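Local atomic coordinates of glycerol dehydrogenase (Bacillus coagulans, PDB entry 6CSJ), a protein that probably catalyses the NAD-dependent oxidation of glycerol and related polyols, and in this double-mutant form has acquired D-lactate dehydrogenase activity. Residues T25-A36 against S80-I91. The protein carries 2 engineered substitutions. Residues are numbered along the deposited sequence; the frame is centred on the assembly and turned at random.
Sequences TERLGKKAFIIA and SKSEEADVVVGI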
ATOM      1  N   THR A  25      -6.439  -5.674 -21.755  1.00 23.30           N
ATOM      2  CA  THR A  25      -5.854  -7.023 -21.902  1.00 26.66           C
ATOM      3  C   THR A  25      -5.469  -7.332 -23.350  1.00 28.33           C
ATOM      4  O   THR A  25      -4.426  -7.945 -23.582  1.00 27.77           O
ATOM      5  CB  THR A  25      -6.741  -8.178 -21.363  1.00 24.46           C
ATOM      6  OG1 THR A  25      -7.938  -8.306 -22.142  1.00 27.09           O
ATOM      7  CG2 THR A  25      -7.083  -7.974 -19.896  1.00 23.96           C
ATOM      8  N   GLU A  26      -6.288  -6.888 -24.303  1.00 31.93           N
ATOM      9  CA  GLU A  26      -5.994  -7.030 -25.748  1.00 38.17           C
ATOM     10  C   GLU A  26      -4.677  -6.359 -26.201  1.00 34.10           C
ATOM     11  O   GLU A  26      -4.064  -6.822 -27.152  1.00 40.28           O
ATOM     12  CB  GLU A  26      -7.181  -6.534 -26.607  1.00 45.41           C
ATOM     13  CG  GLU A  26      -8.466  -7.372 -26.554  1.00 52.23           C
ATOM     14  CD  GLU A  26      -8.324  -8.812 -27.024  1.00 67.28           C
ATOM     15  OE1 GLU A  26      -7.360  -9.134 -27.760  1.00 84.11           O
ATOM     16  OE2 GLU A  26      -9.187  -9.626 -26.623  1.00 60.80           O
ATOM     17  N   ARG A  27      -4.245  -5.288 -25.533  1.00 33.22           N
ATOM     18  CA  ARG A  27      -2.941  -4.664 -25.827  1.00 33.82           C
ATOM     19  C   ARG A  27      -1.741  -5.538 -25.441  1.00 31.32           C
ATOM     20  O   ARG A  27      -0.665  -5.377 -26.002  1.00 30.45           O
ATOM     21  CB  ARG A  27      -2.794  -3.316 -25.112  1.00 38.54           C
ATOM     22  CG  ARG A  27      -3.753  -2.231 -25.572  1.00 44.10           C
ATOM     23  CD  ARG A  27      -3.380  -0.906 -24.947  1.00 52.90           C
ATOM     24  NE  ARG A  27      -4.458   0.075 -24.957  1.00 61.38           N
ATOM     25  CZ  ARG A  27      -4.336   1.335 -24.514  1.00 69.13           C
ATOM     26  NH1 ARG A  27      -3.178   1.787 -24.021  1.00 63.47           N
ATOM     27  NH2 ARG A  27      -5.381   2.162 -24.563  1.00 66.04           N
ATOM     28  N   LEU A  28      -1.931  -6.426 -24.466  1.00 29.00           N
ATOM     29  CA  LEU A  28      -0.868  -7.292 -23.942  1.00 30.25           C
ATOM     30  C   LEU A  28      -0.918  -8.726 -24.445  1.00 32.97           C
ATOM     31  O   LEU A  28       0.122  -9.363 -24.543  1.00 31.54           O
ATOM     32  CB  LEU A  28      -0.911  -7.304 -22.407  1.00 27.14           C
ATOM     33  CG  LEU A  28      -0.683  -5.940 -21.764  1.00 24.37           C
ATOM     34  CD1 LEU A  28      -0.961  -6.007 -20.269  1.00 24.61           C
ATOM     35  CD2 LEU A  28       0.718  -5.435 -22.065  1.00 23.72           C
ATOM     36  N   GLY A  29      -2.115  -9.248 -24.714  1.00 37.50           N
ATOM     37  CA  GLY A  29      -2.270 -10.594 -25.273  1.00 43.35           C
ATOM     38  C   GLY A  29      -3.666 -10.947 -25.773  1.00 48.79           C
ATOM     39  O   GLY A  29      -4.621 -10.178 -25.635  1.00 54.40           O
ATOM     40  N   LYS A  30      -3.765 -12.142 -26.368  1.00 52.05           N
ATOM     41  CA  LYS A  30      -5.013 -12.638 -26.953  1.00 46.67           C
ATOM     42  C   LYS A  30      -5.977 -13.290 -25.955  1.00 39.30           C
ATOM     43  O   LYS A  30      -7.161 -13.358 -26.236  1.00 38.16           O
ATOM     44  CB  LYS A  30      -4.680 -13.611 -28.087  1.00 46.88           C
ATOM     45  CG  LYS A  30      -4.256 -12.887 -29.368  1.00 53.22           C
ATOM     46  CD  LYS A  30      -2.853 -12.283 -29.427  1.00 59.37           C
ATOM     47  CE  LYS A  30      -2.831 -11.086 -30.388  1.00 59.90           C
ATOM     48  NZ  LYS A  30      -1.534 -10.868 -31.095  1.00 60.27           N
ATOM     49  N   LYS A  31      -5.464 -13.756 -24.821  1.00 37.17           N
ATOM     50  CA  LYS A  31      -6.254 -14.548 -23.875  1.00 36.21           C
ATOM     51  C   LYS A  31      -5.917 -14.191 -22.419  1.00 36.76           C
ATOM     52  O   LYS A  31      -4.827 -14.488 -21.936  1.00 32.37           O
ATOM     53  CB  LYS A  31      -5.998 -16.037 -24.145  1.00 34.08           C
ATOM     54  CG  LYS A  31      -6.751 -17.020 -23.256  1.00 34.47           C
ATOM     55  CD  LYS A  31      -8.225 -17.079 -23.601  1.00 36.27           C
ATOM     56  CE  LYS A  31      -9.001 -17.902 -22.574  1.00 36.20           C
ATOM     57  NZ  LYS A  31      -8.722 -19.360 -22.634  1.00 36.74           N
ATOM     58  N   ALA A  32      -6.872 -13.571 -21.732  1.00 38.01           N
ATOM     59  CA  ALA A  32      -6.696 -13.122 -20.354  1.00 34.47           C
ATOM     60  C   ALA A  32      -7.156 -14.168 -19.345  1.00 33.33           C
ATOM     61  O   ALA A  32      -8.159 -14.852 -19.550  1.00 39.04           O
ATOM     62  CB  ALA A  32      -7.447 -11.824 -20.123  1.00 33.19           C
ATOM     63  N   PHE A  33      -6.401 -14.284 -18.253  1.00 31.98           N
ATOM     64  CA  PHE A  33      -6.747 -15.126 -17.118  1.00 30.59           C
ATOM     65  C   PHE A  33      -7.038 -14.176 -15.945  1.00 27.93           C
ATOM     66  O   PHE A  33      -6.130 -13.544 -15.418  1.00 27.37           O
ATOM     67  CB  PHE A  33      -5.578 -16.077 -16.820  1.00 26.58           C
ATOM     68  CG  PHE A  33      -5.843 -17.054 -15.710  1.00 27.38           C
ATOM     69  CD1 PHE A  33      -6.633 -18.171 -15.929  1.00 26.63           C
ATOM     70  CD2 PHE A  33      -5.270 -16.877 -14.450  1.00 28.27           C
ATOM     71  CE1 PHE A  33      -6.870 -19.089 -14.909  1.00 26.33           C
ATOM     72  CE2 PHE A  33      -5.501 -17.790 -13.429  1.00 25.24           C
ATOM     73  CZ  PHE A  33      -6.305 -18.893 -13.654  1.00 23.71           C
ATOM     74  N   ILE A  34      -8.305 -14.088 -15.550  1.00 25.31           N
ATOM     75  CA  ILE A  34      -8.779 -13.044 -14.651  1.00 27.30           C
ATOM     76  C   ILE A  34      -9.101 -13.628 -13.273  1.00 26.15           C
ATOM     77  O   ILE A  34     -10.105 -14.319 -13.106  1.00 26.64           O
ATOM     78  CB  ILE A  34      -9.994 -12.301 -15.278  1.00 28.00           C
ATOM     79  CG1 ILE A  34      -9.578 -11.664 -16.616  1.00 29.15           C
ATOM     80  CG2 ILE A  34     -10.543 -11.253 -14.319  1.00 29.59           C
ATOM     81  CD1 ILE A  34     -10.681 -10.989 -17.387  1.00 32.52           C
ATOM     82  N   ILE A  35      -8.242 -13.333 -12.296  1.00 25.61           N
ATOM     83  CA  ILE A  35      -8.331 -13.889 -10.951  1.00 29.07           C
ATOM     84  C   ILE A  35      -9.122 -12.937 -10.052  1.00 29.87           C
ATOM     85  O   ILE A  35      -8.836 -11.751 -10.008  1.00 30.88           O
ATOM     86  CB  ILE A  35      -6.920 -14.112 -10.355  1.00 31.19           C
ATOM     87  CG1 ILE A  35      -6.092 -15.032 -11.255  1.00 31.00           C
ATOM     88  CG2 ILE A  35      -6.995 -14.713  -8.958  1.00 32.80           C
ATOM     89  CD1 ILE A  35      -4.603 -15.000 -10.949  1.00 31.66           C
ATOM     90  N   ALA A  36     -10.098 -13.481  -9.328  1.00 26.35           N
ATOM     91  CA  ALA A  36     -10.893 -12.724  -8.365  1.00 28.68           C
ATOM     92  C   ALA A  36     -11.546 -13.663  -7.350  1.00 30.50           C
ATOM     93  O   ALA A  36     -11.922 -14.790  -7.697  1.00 34.26           O
ATOM     94  CB  ALA A  36     -11.954 -11.910  -9.079  1.00 27.18           C
ATOM     95  N   SER A  80      -3.938 -21.487 -15.727  1.00 28.92           N
ATOM     96  CA  SER A  80      -3.546 -20.472 -16.716  1.00 29.23           C
ATOM     97  C   SER A  80      -2.819 -21.065 -17.937  1.00 28.46           C
ATOM     98  O   SER A  80      -3.140 -20.697 -19.066  1.00 35.08           O
ATOM     99  CB  SER A  80      -2.681 -19.381 -16.069  1.00 25.58           C
ATOM    100  OG  SER A  80      -2.232 -18.449 -17.031  1.00 24.71           O
ATOM    101  N   LYS A  81      -1.845 -21.954 -17.714  1.00 31.97           N
ATOM    102  CA  LYS A  81      -1.173 -22.686 -18.818  1.00 32.20           C
ATOM    103  C   LYS A  81      -2.157 -23.576 -19.587  1.00 29.49           C
ATOM    104  O   LYS A  81      -2.150 -23.595 -20.817  1.00 28.66           O
ATOM    105  CB  LYS A  81      -0.016 -23.560 -18.315  1.00 34.24           C
ATOM    106  CG  LYS A  81       1.226 -22.811 -17.850  1.00 40.32           C
ATOM    107  CD  LYS A  81       2.462 -23.712 -17.892  1.00 44.99           C
ATOM    108  CE  LYS A  81       3.563 -23.251 -16.941  1.00 47.01           C
ATOM    109  NZ  LYS A  81       3.326 -23.765 -15.561  1.00 46.61           N
ATOM    110  N   SER A  82      -2.997 -24.294 -18.843  1.00 31.27           N
ATOM    111  CA  SER A  82      -4.060 -25.147 -19.393  1.00 35.22           C
ATOM    112  C   SER A  82      -5.053 -24.394 -20.312  1.00 38.97           C
ATOM    113  O   SER A  82      -5.454 -24.915 -21.354  1.00 37.23           O
ATOM    114  CB  SER A  82      -4.799 -25.855 -18.240  1.00 37.06           C
ATOM    115  OG  SER A  82      -6.044 -26.385 -18.650  1.00 45.22           O
ATOM    116  N   GLU A  83      -5.424 -23.168 -19.938  1.00 36.96           N
ATOM    117  CA  GLU A  83      -6.292 -22.309 -20.771  1.00 29.66           C
ATOM    118  C   GLU A  83      -5.520 -21.516 -21.834  1.00 28.20           C
ATOM    119  O   GLU A  83      -6.121 -20.733 -22.561  1.00 27.85           O
ATOM    120  CB  GLU A  83      -7.090 -21.347 -19.883  1.00 34.42           C
ATOM    121  CG  GLU A  83      -7.991 -22.042 -18.865  1.00 41.67           C
ATOM    122  CD  GLU A  83      -8.502 -21.095 -17.786  1.00 50.03           C
ATOM    123  OE1 GLU A  83      -8.593 -19.876 -18.045  1.00 58.12           O
ATOM    124  OE2 GLU A  83      -8.819 -21.565 -16.673  1.00 51.70           O
ATOM    125  N   GLU A  84      -4.204 -21.725 -21.923  1.00 28.15           N
ATOM    126  CA  GLU A  84      -3.309 -21.007 -22.840  1.00 33.76           C
ATOM    127  C   GLU A  84      -3.349 -19.478 -22.704  1.00 32.75           C
ATOM    128  O   GLU A  84      -3.235 -18.760 -23.694  1.00 32.30           O
ATOM    129  CB  GLU A  84      -3.553 -21.449 -24.283  1.00 37.57           C
ATOM    130  CG  GLU A  84      -3.325 -22.934 -24.506  1.00 44.64           C
ATOM    131  CD  GLU A  84      -3.640 -23.360 -25.927  1.00 54.91           C
ATOM    132  OE1 GLU A  84      -3.233 -22.646 -26.868  1.00 66.07           O
ATOM    133  OE2 GLU A  84      -4.278 -24.426 -26.125  1.00 68.34           O
ATOM    134  N   ALA A  85      -3.475 -18.995 -21.470  1.00 34.73           N
ATOM    135  CA  ALA A  85      -3.494 -17.555 -21.192  1.00 33.52           C
ATOM    136  C   ALA A  85      -2.118 -16.930 -21.369  1.00 28.90           C
ATOM    137  O   ALA A  85      -1.116 -17.493 -20.924  1.00 34.95           O
ATOM    138  CB  ALA A  85      -4.008 -17.297 -19.789  1.00 31.58           C
ATOM    139  N   ASP A  86      -2.083 -15.770 -22.019  1.00 28.52           N
ATOM    140  CA  ASP A  86      -0.838 -14.991 -22.226  1.00 29.22           C
ATOM    141  C   ASP A  86      -0.853 -13.597 -21.540  1.00 23.64           C
ATOM    142  O   ASP A  86      -0.007 -12.746 -21.830  1.00 21.81           O
ATOM    143  CB  ASP A  86      -0.545 -14.868 -23.733  1.00 28.74           C
ATOM    144  CG  ASP A  86      -1.651 -14.150 -24.493  1.00 30.91           C
ATOM    145  OD1 ASP A  86      -2.702 -13.814 -23.887  1.00 33.12           O
ATOM    146  OD2 ASP A  86      -1.477 -13.926 -25.708  1.00 34.24           O
ATOM    147  N   VAL A  87      -1.826 -13.375 -20.652  1.00 22.29           N
ATOM    148  CA  VAL A  87      -1.851 -12.201 -19.763  1.00 23.77           C
ATOM    149  C   VAL A  87      -2.713 -12.531 -18.539  1.00 24.55           C
ATOM    150  O   VAL A  87      -3.758 -13.174 -18.660  1.00 31.03           O
ATOM    151  CB  VAL A  87      -2.343 -10.912 -20.492  1.00 25.55           C
ATOM    152  CG1 VAL A  87      -3.717 -11.102 -21.122  1.00 27.59           C
ATOM    153  CG2 VAL A  87      -2.358  -9.715 -19.553  1.00 23.97           C
ATOM    154  N   VAL A  88      -2.260 -12.114 -17.358  1.00 24.04           N
ATOM    155  CA  VAL A  88      -2.978 -12.405 -16.112  1.00 23.54           C
ATOM    156  C   VAL A  88      -3.500 -11.105 -15.495  1.00 23.00           C
ATOM    157  O   VAL A  88      -2.833 -10.073 -15.539  1.00 27.36           O
ATOM    158  CB  VAL A  88      -2.115 -13.231 -15.114  1.00 21.68           C
ATOM    159  CG1 VAL A  88      -0.743 -12.602 -14.894  1.00 19.77           C
ATOM    160  CG2 VAL A  88      -2.846 -13.431 -13.786  1.00 22.01           C
ATOM    161  N   VAL A  89      -4.706 -11.168 -14.940  1.00 25.48           N
ATOM    162  CA  VAL A  89      -5.350 -10.026 -14.317  1.00 26.37           C
ATOM    163  C   VAL A  89      -5.751 -10.425 -12.909  1.00 25.25           C
ATOM    164  O   VAL A  89      -6.299 -11.511 -12.706  1.00 26.08           O
ATOM    165  CB  VAL A  89      -6.606  -9.569 -15.096  1.00 26.47           C
ATOM    166  CG1 VAL A  89      -7.217  -8.324 -14.450  1.00 27.71           C
ATOM    167  CG2 VAL A  89      -6.268  -9.323 -16.564  1.00 27.66           C
ATOM    168  N   GLY A  90      -5.470  -9.543 -11.948  1.00 21.11           N
ATOM    169  CA  GLY A  90      -5.960  -9.677 -10.577  1.00 21.70           C
ATOM    170  C   GLY A  90      -6.891  -8.521 -10.286  1.00 24.59           C
ATOM    171  O   GLY A  90      -6.582  -7.384 -10.628  1.00 20.53           O
ATOM    172  N   ILE A  91      -8.036  -8.816  -9.671  1.00 24.65           N
ATOM    173  CA  ILE A  91      -9.037  -7.814  -9.326  1.00 20.88           C
ATOM    174  C   ILE A  91      -9.448  -8.044  -7.880  1.00 20.36           C
ATOM    175  O   ILE A  91      -9.953  -9.109  -7.539  1.00 19.42           O
ATOM    176  CB  ILE A  91     -10.287  -7.886 -10.255  1.00 22.79           C
ATOM    177  CG1 ILE A  91      -9.874  -7.934 -11.741  1.00 24.93           C
ATOM    178  CG2 ILE A  91     -11.213  -6.689 -10.009  1.00 21.99           C
ATOM    179  CD1 ILE A  91     -11.033  -8.055 -12.710  1.00 27.44           C
TER
HETATM  180  O   HOH W   1       1.426 -11.795 -23.668  1.00 21.12           O
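Asp86 grips the loop before strand 32-36 with both carboxylate oxygens. Asp86 OD2 accepts Lys30 N at 3.0 Å through its syn lone pair. Asp86 OD1 accepts Lys31 N at 2.9 Å, also on the syn side but 26° out of the carboxylate plane. Asp86 CG sits between its own backbone N and carbonyl carbon (chi1 61°), which turns the carboxylate onto these two amides. In return, Asp86 N donates to Lys31 O. With an alanine here, the amides of Lys30 and Lys31 would probably lose their acceptors and the loop would be freer to move. The Lys31 chain, bent at chi2 and chi4, carries NZ to Glu83 O, 2.9 Å away, at the end of helix 70-82. This helix closes with a Schellman motif at Glu84.

Strands 32-36 and 87-91 then pair in parallel. Phe33 N donates to Val87 O, Val89 N to Phe33 O, Ile35 N to Val89 O and Ile91 N to Ile35 O. The two are neighbours in the six-stranded parallel sheet of the Rossmann-like N-terminal domain of iron-containing alcohol dehydrogenases. Strand 59-63 flanks 32-36 on its other edge, and 111-115 flanks 87-92.

Side chains pack on both faces of the sheet. On one, Phe33 lies under helix 70-82: Ser80 CB stands 3.9 Å from the Phe33 ring centroid in a CH-pi contact. The Glu83 carboxylate meets the ring edge, with Glu83 OE1 3.4 Å from Phe33 CD1 and the two planes 54° apart. Ala85 CB touches Phe33 CB, and Ile35 CD1 reaches Val88 CG2. On the other face, Ile34 and Val89 lie side by side, and Thr25 CG2 from helix 21-28 meets Val89 CG2 at 3.7 Å. Thr25 OG1 is hydrogen-bonded to Tyr52 OH, while Leu28 CB rests 4.0 Å from Val87 CG2.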